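Endo-beta-mannanase (Opitutaceae bacterium TAV5, PDB 7BOB) hydrolyses beta-1,4-linked mannosides as a homotrimeric family 5 glycoside hydrolase, acting as an exo-beta-1,4-mannosidase in the hindgut of a wood-feeding termite. Local coordinates at residues S410-L415 / L555-A560; H386-R391 / I445-V450; E511-L516 / F562-P567. One frame throughout, in Å; residues are numbered along the deposited sequence.

Contact 1 of 3, residues S410-L415 / L555-A560; sequences SRRLIL and LADVEA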
# COMPACT_ATOMS: atom_id res chain seq x y z
N SER A 410 14.47 -10.77 -8.59
CA SER A 410 15.65 -10.10 -9.12
C SER A 410 16.55 -9.58 -8.01
O SER A 410 17.77 -9.51 -8.20
CB SER A 410 15.24 -8.96 -10.06
OG SER A 410 14.71 -7.87 -9.34
N ARG A 411 15.99 -9.20 -6.86
CA ARG A 411 16.84 -8.85 -5.72
C ARG A 411 17.74 -10.01 -5.34
O ARG A 411 18.92 -9.81 -5.03
CB ARG A 411 15.98 -8.45 -4.51
CG ARG A 411 16.01 -6.98 -4.16
CD ARG A 411 14.73 -6.57 -3.36
NE ARG A 411 14.45 -7.47 -2.25
CZ ARG A 411 15.04 -7.36 -1.06
NH1 ARG A 411 15.93 -6.38 -0.87
NH2 ARG A 411 14.75 -8.23 -0.07
N ARG A 412 17.19 -11.22 -5.33
CA ARG A 412 17.97 -12.40 -4.93
C ARG A 412 18.97 -12.77 -6.00
O ARG A 412 20.09 -13.21 -5.69
CB ARG A 412 17.05 -13.58 -4.65
CG ARG A 412 16.06 -13.37 -3.51
CD ARG A 412 14.92 -14.40 -3.58
NE ARG A 412 14.29 -14.62 -2.28
CZ ARG A 412 13.28 -13.88 -1.83
NH1 ARG A 412 12.79 -12.89 -2.59
NH2 ARG A 412 12.75 -14.13 -0.63
N LEU A 413 18.59 -12.61 -7.27
CA LEU A 413 19.49 -12.96 -8.34
C LEU A 413 20.65 -11.97 -8.40
O LEU A 413 21.81 -12.37 -8.58
CB LEU A 413 18.72 -13.01 -9.66
CG LEU A 413 17.75 -14.17 -9.86
CD1 LEU A 413 17.02 -14.02 -11.19
CD2 LEU A 413 18.47 -15.50 -9.81
N ILE A 414 20.37 -10.68 -8.18
CA ILE A 414 21.41 -9.66 -8.28
C ILE A 414 22.50 -9.93 -7.25
O ILE A 414 23.70 -9.90 -7.57
CB ILE A 414 20.80 -8.26 -8.10
CG1 ILE A 414 20.11 -7.83 -9.40
CG2 ILE A 414 21.87 -7.26 -7.67
CD1 ILE A 414 19.23 -6.58 -9.26
N LEU A 415 22.10 -10.22 -6.02
CA LEU A 415 23.05 -10.39 -4.92
C LEU A 415 23.82 -11.69 -5.07
O LEU A 415 25.04 -11.73 -4.88
CB LEU A 415 22.32 -10.37 -3.57
CG LEU A 415 23.27 -10.51 -2.39
CD1 LEU A 415 24.11 -9.26 -2.23
CD2 LEU A 415 22.51 -10.81 -1.13
N LEU A 555 17.83 -24.82 4.41
CA LEU A 555 16.49 -24.54 4.93
C LEU A 555 16.40 -23.13 5.49
O LEU A 555 15.96 -22.91 6.61
CB LEU A 555 16.12 -25.58 5.99
CG LEU A 555 16.28 -27.03 5.50
CD1 LEU A 555 15.94 -28.05 6.59
CD2 LEU A 555 15.42 -27.26 4.26
N ALA A 556 16.86 -22.15 4.72
CA ALA A 556 16.71 -20.75 5.09
C ALA A 556 16.75 -19.93 3.82
O ALA A 556 17.27 -20.37 2.78
CB ALA A 556 17.80 -20.29 6.06
N ASP A 557 16.17 -18.73 3.88
CA ASP A 557 16.20 -17.81 2.74
C ASP A 557 17.51 -17.03 2.79
O ASP A 557 17.57 -15.91 3.32
CB ASP A 557 14.98 -16.90 2.75
CG ASP A 557 14.80 -16.17 1.45
OD1 ASP A 557 15.79 -16.05 0.68
OD2 ASP A 557 13.67 -15.69 1.20
N VAL A 558 18.55 -17.62 2.20
CA VAL A 558 19.91 -17.09 2.29
C VAL A 558 19.97 -15.65 1.77
O VAL A 558 20.38 -14.72 2.48
CB VAL A 558 20.89 -18.00 1.53
CG1 VAL A 558 22.31 -17.45 1.54
CG2 VAL A 558 20.84 -19.41 2.11
N GLU A 559 19.55 -15.45 0.53
CA GLU A 559 19.70 -14.14 -0.08
C GLU A 559 18.90 -13.09 0.66
O GLU A 559 19.37 -11.96 0.86
CB GLU A 559 19.32 -14.20 -1.55
CG GLU A 559 20.37 -14.94 -2.39
CD GLU A 559 20.21 -16.45 -2.30
OE1 GLU A 559 19.20 -16.92 -1.74
OE2 GLU A 559 21.09 -17.15 -2.82
N ALA A 560 17.68 -13.44 1.10
CA ALA A 560 16.88 -12.48 1.85
C ALA A 560 17.57 -12.14 3.17
O ALA A 560 17.68 -10.96 3.53
CB ALA A 560 15.47 -13.03 2.10
O HOH W 1 15.57 -9.14 2.82
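The guanidinium of Arg412 meets the carboxylate of Asp557 edge on, the two planes only 26° apart, while the methyl of Ala560 approaches the same group obliquely. Arg412 NH2 gives a salt-bridging hydrogen bond of 2.6 Å to Asp557 OD2, using the syn lone pair at an N-H...O angle of 162°. A second guanidinium nearby, that of Arg411, holds a water in its plane; this water accepts from Arg411 NH2 (3.1 Å) and donates to Ala560 O (2.9 Å). The other oxygen of Asp557 has a different task: Ala560 N donates a capping hydrogen bond of 3.2 Å to Asp557 OD1, arriving from above the carboxylate plane. Arginine suits its place because its extended chain lays CB and CG against Glu559 CB, each at 3.9 Å, before the charge reaches Asp557; its NH1 pairs with Glu408. Glu559 bends at its second torsion and sends its carboxylate elsewhere, OE2 bonding to Tyr580 and His473. Leu415 CD2 makes a van der Waals contact with the backbone Glu559 O. An alanine in place of Asp557 would remove both carboxylate oxygens and would probably leave the helix start uncapped and Arg412 NH2 without its ionic partner. Asp557, the central residue of an inverse gamma turn, is the N-cap of helix 558-564, with an arginine from helix 406-422 tying the cap to the neighbouring helix.

Contact 2 of 3, residues H386-R391 / I445-V450; sequences HLYWPR and IIITGV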
# COMPACT_ATOMS: atom_id res chain seq x y z
N HIS A 386 25.33 -21.56 -12.71
CA HIS A 386 24.17 -20.93 -13.33
C HIS A 386 23.08 -20.64 -12.30
O HIS A 386 22.70 -21.52 -11.52
CB HIS A 386 23.60 -21.82 -14.45
CG HIS A 386 24.44 -21.86 -15.69
ND1 HIS A 386 25.64 -22.53 -15.75
CD2 HIS A 386 24.25 -21.31 -16.92
CE1 HIS A 386 26.16 -22.39 -16.96
NE2 HIS A 386 25.32 -21.66 -17.69
N LEU A 387 22.58 -19.41 -12.29
CA LEU A 387 21.44 -19.05 -11.45
C LEU A 387 20.14 -19.46 -12.13
O LEU A 387 19.99 -19.31 -13.35
CB LEU A 387 21.45 -17.55 -11.17
CG LEU A 387 22.69 -16.99 -10.49
CD1 LEU A 387 22.68 -15.46 -10.56
CD2 LEU A 387 22.74 -17.47 -9.04
N TYR A 388 19.20 -19.99 -11.35
CA TYR A 388 17.97 -20.55 -11.89
C TYR A 388 16.93 -19.44 -12.10
O TYR A 388 16.53 -18.78 -11.14
CB TYR A 388 17.43 -21.63 -10.95
CG TYR A 388 16.21 -22.37 -11.47
CD1 TYR A 388 14.94 -22.05 -11.00
CD2 TYR A 388 16.32 -23.38 -12.41
CE1 TYR A 388 13.81 -22.71 -11.46
CE2 TYR A 388 15.20 -24.06 -12.87
CZ TYR A 388 13.95 -23.71 -12.39
OH TYR A 388 12.83 -24.36 -12.83
N TRP A 389 16.53 -19.23 -13.37
CA TRP A 389 15.42 -18.33 -13.72
C TRP A 389 14.13 -19.15 -13.73
O TRP A 389 14.03 -20.11 -14.50
CB TRP A 389 15.67 -17.70 -15.09
CG TRP A 389 14.63 -16.70 -15.60
CD1 TRP A 389 13.40 -17.00 -16.12
CD2 TRP A 389 14.75 -15.27 -15.65
NE1 TRP A 389 12.76 -15.86 -16.50
CE2 TRP A 389 13.56 -14.78 -16.23
CE3 TRP A 389 15.74 -14.36 -15.28
CZ2 TRP A 389 13.31 -13.41 -16.42
CZ3 TRP A 389 15.50 -12.99 -15.48
CH2 TRP A 389 14.29 -12.54 -16.04
N PRO A 390 13.17 -18.87 -12.85
CA PRO A 390 12.03 -19.78 -12.69
C PRO A 390 11.12 -19.81 -13.92
O PRO A 390 11.04 -18.84 -14.68
CB PRO A 390 11.29 -19.23 -11.46
CG PRO A 390 11.70 -17.78 -11.39
CD PRO A 390 13.12 -17.73 -11.92
N ARG A 391 10.41 -20.93 -14.09
CA ARG A 391 9.53 -21.09 -15.26
C ARG A 391 8.46 -20.00 -15.32
O ARG A 391 8.12 -19.52 -16.41
CB ARG A 391 8.88 -22.47 -15.27
CG ARG A 391 7.72 -22.60 -16.27
CD ARG A 391 7.15 -24.01 -16.33
NE ARG A 391 8.11 -24.96 -16.88
CZ ARG A 391 8.25 -25.19 -18.18
NH1 ARG A 391 7.48 -24.56 -19.07
NH2 ARG A 391 9.17 -26.05 -18.61
N ILE A 445 23.86 -25.53 -10.67
CA ILE A 445 22.67 -24.69 -10.68
C ILE A 445 22.39 -24.25 -9.25
O ILE A 445 22.33 -25.08 -8.34
CB ILE A 445 21.44 -25.42 -11.26
CG1 ILE A 445 21.58 -25.56 -12.79
CG2 ILE A 445 20.18 -24.65 -10.92
CD1 ILE A 445 20.45 -26.34 -13.44
N ILE A 446 22.21 -22.94 -9.06
CA ILE A 446 21.87 -22.38 -7.77
C ILE A 446 20.45 -21.82 -7.86
O ILE A 446 20.15 -21.02 -8.75
CB ILE A 446 22.85 -21.28 -7.33
CG1 ILE A 446 24.26 -21.84 -7.24
CG2 ILE A 446 22.44 -20.73 -5.97
CD1 ILE A 446 25.26 -20.80 -6.82
N ILE A 447 19.59 -22.27 -6.97
CA ILE A 447 18.24 -21.75 -6.87
C ILE A 447 18.21 -20.78 -5.68
O ILE A 447 18.46 -21.18 -4.53
CB ILE A 447 17.21 -22.87 -6.71
CG1 ILE A 447 17.28 -23.84 -7.90
CG2 ILE A 447 15.82 -22.30 -6.53
CD1 ILE A 447 16.30 -25.01 -7.81
N THR A 448 17.92 -19.52 -5.96
CA THR A 448 18.02 -18.46 -4.95
C THR A 448 16.67 -18.18 -4.29
O THR A 448 16.13 -17.09 -4.38
CB THR A 448 18.57 -17.18 -5.59
OG1 THR A 448 17.68 -16.76 -6.65
CG2 THR A 448 19.97 -17.43 -6.15
N GLY A 449 16.14 -19.18 -3.58
CA GLY A 449 14.87 -19.01 -2.91
C GLY A 449 13.77 -18.50 -3.83
O GLY A 449 13.12 -17.49 -3.52
N VAL A 450 13.57 -19.15 -4.97
CA VAL A 450 12.44 -18.84 -5.82
C VAL A 450 11.52 -20.05 -5.81
O VAL A 450 11.91 -21.16 -5.45
CB VAL A 450 12.84 -18.46 -7.25
CG1 VAL A 450 13.59 -17.13 -7.24
CG2 VAL A 450 13.69 -19.55 -7.89
O HOH W 2 17.52 -18.60 -8.52
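Leu387 pushes one methyl, CD2, into the dip between two residues of the facing strand, 4.2 Å from Ile446 CB and 4.0 Å from Thr448 CG2, the branched residues supplying the shoulders on either side. On the face that carries His386 and Ile445 the same strand again supplies the bump: Tyr388 CB rests between Ile447 CG1, at 3.8 Å, and Ile445 CG2, at 4.1 Å. With CG anti to the backbone N, the tyrosine ring runs alongside Ile447 and brings its CD1 edge to Val450 CG2. That methyl also meets Pro390 CB. Strands 385-389 and 444-448 are neighbours in the parallel part of a mixed alpha/beta sheet, consistent with a doubly wound fold, and strand 385-389 leads through helix 406-422 to strand 427-431, a beta-alpha-beta crossover whose helix leans on Leu387, Ile446 and Thr448. Ile446 straddles Leu387, its N donating to His386 O (2.9 Å) and its O accepting from Tyr388 N (3.0 Å). Beyond this the strands, whose directions differ by 48°, diverge, and a water takes over, donating to Tyr388 O (2.8 Å) and accepting from Thr448 N (2.7 Å). Gly449, with a positive phi that glycine adopts easily, turns the chain so that Val450 comes back to the tyrosine ring, whose OH bonds to Glu456.

Contact 3 of 3, residues E511-L516 / F562-P567; sequences EFTCFL and FLSQWP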
# COMPACT_ATOMS: atom_id res chain seq x y z
N GLU A 511 24.15 -16.21 10.65
CA GLU A 511 22.82 -16.11 11.24
C GLU A 511 21.83 -15.76 10.14
O GLU A 511 22.00 -14.74 9.47
CB GLU A 511 22.78 -15.07 12.36
CG GLU A 511 21.40 -14.88 12.94
CD GLU A 511 21.37 -13.76 13.94
OE1 GLU A 511 22.12 -13.84 14.94
OE2 GLU A 511 20.63 -12.78 13.71
N PHE A 512 20.81 -16.60 9.98
CA PHE A 512 19.75 -16.39 9.00
C PHE A 512 18.46 -16.01 9.72
O PHE A 512 17.91 -16.82 10.47
CB PHE A 512 19.53 -17.65 8.16
CG PHE A 512 20.75 -18.09 7.43
CD1 PHE A 512 21.17 -17.42 6.30
CD2 PHE A 512 21.50 -19.16 7.89
CE1 PHE A 512 22.31 -17.81 5.62
CE2 PHE A 512 22.65 -19.55 7.21
CZ PHE A 512 23.05 -18.89 6.08
N THR A 513 17.98 -14.79 9.46
CA THR A 513 16.73 -14.30 10.05
C THR A 513 15.53 -14.44 9.13
O THR A 513 14.41 -14.25 9.61
CB THR A 513 16.87 -12.83 10.45
OG1 THR A 513 17.03 -12.04 9.25
CG2 THR A 513 18.08 -12.63 11.37
N CYS A 514 15.70 -14.75 7.85
CA CYS A 514 14.58 -14.83 6.92
C CYS A 514 14.40 -16.26 6.43
O CYS A 514 15.37 -17.00 6.25
CB CYS A 514 14.78 -13.93 5.70
SG CYS A 514 15.07 -12.21 6.10
N PHE A 515 13.15 -16.61 6.18
CA PHE A 515 12.78 -17.96 5.77
C PHE A 515 11.70 -17.83 4.72
O PHE A 515 10.92 -16.87 4.74
CB PHE A 515 12.32 -18.79 7.00
CG PHE A 515 13.38 -18.89 8.06
CD1 PHE A 515 13.46 -17.95 9.07
CD2 PHE A 515 14.35 -19.88 8.00
CE1 PHE A 515 14.47 -18.01 10.03
CE2 PHE A 515 15.36 -19.95 8.95
CZ PHE A 515 15.41 -19.01 9.97
N LEU A 516 11.68 -18.77 3.79
CA LEU A 516 10.86 -18.57 2.61
C LEU A 516 9.39 -18.55 2.98
O LEU A 516 8.91 -19.42 3.72
CB LEU A 516 11.14 -19.66 1.56
CG LEU A 516 10.79 -19.28 0.12
CD1 LEU A 516 11.77 -18.25 -0.45
CD2 LEU A 516 10.75 -20.52 -0.77
N PHE A 562 20.75 -12.28 3.95
CA PHE A 562 21.86 -11.38 3.64
C PHE A 562 21.35 -9.97 3.32
O PHE A 562 21.90 -8.97 3.81
CB PHE A 562 22.66 -11.94 2.48
CG PHE A 562 23.44 -13.19 2.82
CD1 PHE A 562 23.54 -13.64 4.13
CD2 PHE A 562 24.10 -13.89 1.82
CE1 PHE A 562 24.25 -14.77 4.42
CE2 PHE A 562 24.81 -15.02 2.10
CZ PHE A 562 24.89 -15.47 3.41
N LEU A 563 20.30 -9.87 2.50
CA LEU A 563 19.77 -8.56 2.14
C LEU A 563 19.20 -7.83 3.35
O LEU A 563 19.33 -6.60 3.43
CB LEU A 563 18.72 -8.68 1.03
CG LEU A 563 19.27 -8.95 -0.39
CD1 LEU A 563 18.17 -9.44 -1.31
CD2 LEU A 563 19.97 -7.75 -0.98
N SER A 564 18.60 -8.55 4.32
CA SER A 564 18.11 -7.90 5.53
C SER A 564 19.22 -7.31 6.38
O SER A 564 18.94 -6.45 7.23
CB SER A 564 17.26 -8.87 6.38
OG SER A 564 18.08 -9.86 7.00
N GLN A 565 20.46 -7.75 6.20
CA GLN A 565 21.60 -7.20 6.94
C GLN A 565 22.44 -6.27 6.09
O GLN A 565 23.64 -6.07 6.36
CB GLN A 565 22.45 -8.34 7.54
CG GLN A 565 21.60 -9.38 8.34
CD GLN A 565 20.80 -8.75 9.50
OE1 GLN A 565 19.56 -8.83 9.55
NE2 GLN A 565 21.51 -8.11 10.42
N TRP A 566 21.81 -5.64 5.10
CA TRP A 566 22.48 -4.70 4.22
C TRP A 566 23.25 -3.59 4.92
O TRP A 566 24.35 -3.24 4.44
CB TRP A 566 21.47 -4.09 3.24
CG TRP A 566 22.12 -3.65 1.96
CD1 TRP A 566 22.25 -2.38 1.50
CD2 TRP A 566 22.77 -4.50 1.01
NE1 TRP A 566 22.91 -2.38 0.29
CE2 TRP A 566 23.25 -3.67 -0.02
CE3 TRP A 566 22.97 -5.88 0.92
CZ2 TRP A 566 23.93 -4.18 -1.12
CZ3 TRP A 566 23.64 -6.38 -0.17
CH2 TRP A 566 24.11 -5.53 -1.18
N PRO A 567 22.77 -2.97 6.01
CA PRO A 567 23.55 -1.89 6.64
C PRO A 567 24.91 -2.33 7.16
O PRO A 567 25.79 -1.48 7.32
CB PRO A 567 22.64 -1.41 7.77
CG PRO A 567 21.28 -1.72 7.28
CD PRO A 567 21.44 -3.08 6.64
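This is a slight, partly buried contact between the chain leaving a beta-hairpin and the end of a short helix, in the domain that follows the barrel of the enzyme. Residues 511-516 begin in strand 508-512 and run on as a loop, and residues 562-567 carry helix 558-564 to its close. No clear hydrogen bond joins the two, and the touching is done by side-chain ends. At the inner side two phenylalanines come together corner to corner: Phe512 CE1 lies 3.8 Å from Phe562 CE1. Their planes differ by 30°, but with ring centres 6.0 Å apart the rings are slid so far that they barely overlap. Both side chains carry CG beside the backbone N, and they lie side by side pointing the same way; apolar rings suit this buried end of the contact. Further out, where the residues are partly exposed, they are smaller and more polar. Thr513 OG1 sits 3.3 Å from Ser564 OG, and the sulfur of Cys514 rests 4.0 Å from Ser564 CB. Serine fits here because its OG, held between the backbone N and the carbonyl carbon (chi1 72°), folds back to bond Ser561 O within its own helix. The chain then tightens: Gln565 N bonds Phe562 O at 3.0 Å and Trp566 N bonds Leu563 O at 3.1 Å, three residues back each time, leading into a 3-10 turn. The backbone of Cys514 is held by the helix as well, its N hydrogen-bonded to Ser561 OG. Among its neighbours, Phe562 stacks on Trp576 and Phe512 meets Trp579 edge-to-face, so helix 569-583 backs both phenylalanines, while strand 501-505 pairs with strand 508-512 and Leu415 of helix 406-422 packs against Phe562.

Overall arrangement
All three contacts lie in the domain after the barrel, which in family 5 houses the catalytic site. Contact 1 lies between the other two, its centre about 10 Å from that of contact 2 and about 9 Å from that of contact 3, whereas the centres of contacts 2 and 3 are about 18 Å apart. Arg412 of contact 1 lays its CD 3.1 Å from Thr448 O of contact 2, and Asp557 N makes a probable hydrogen bond of 3.0 Å to Cys514 O of contact 3. Contacts 1 and 3 share helix 558-564. Helix 406-422, which follows strand 385-389, also reaches the barrel side, where Leu413 and Ile414 touch helix 258-272.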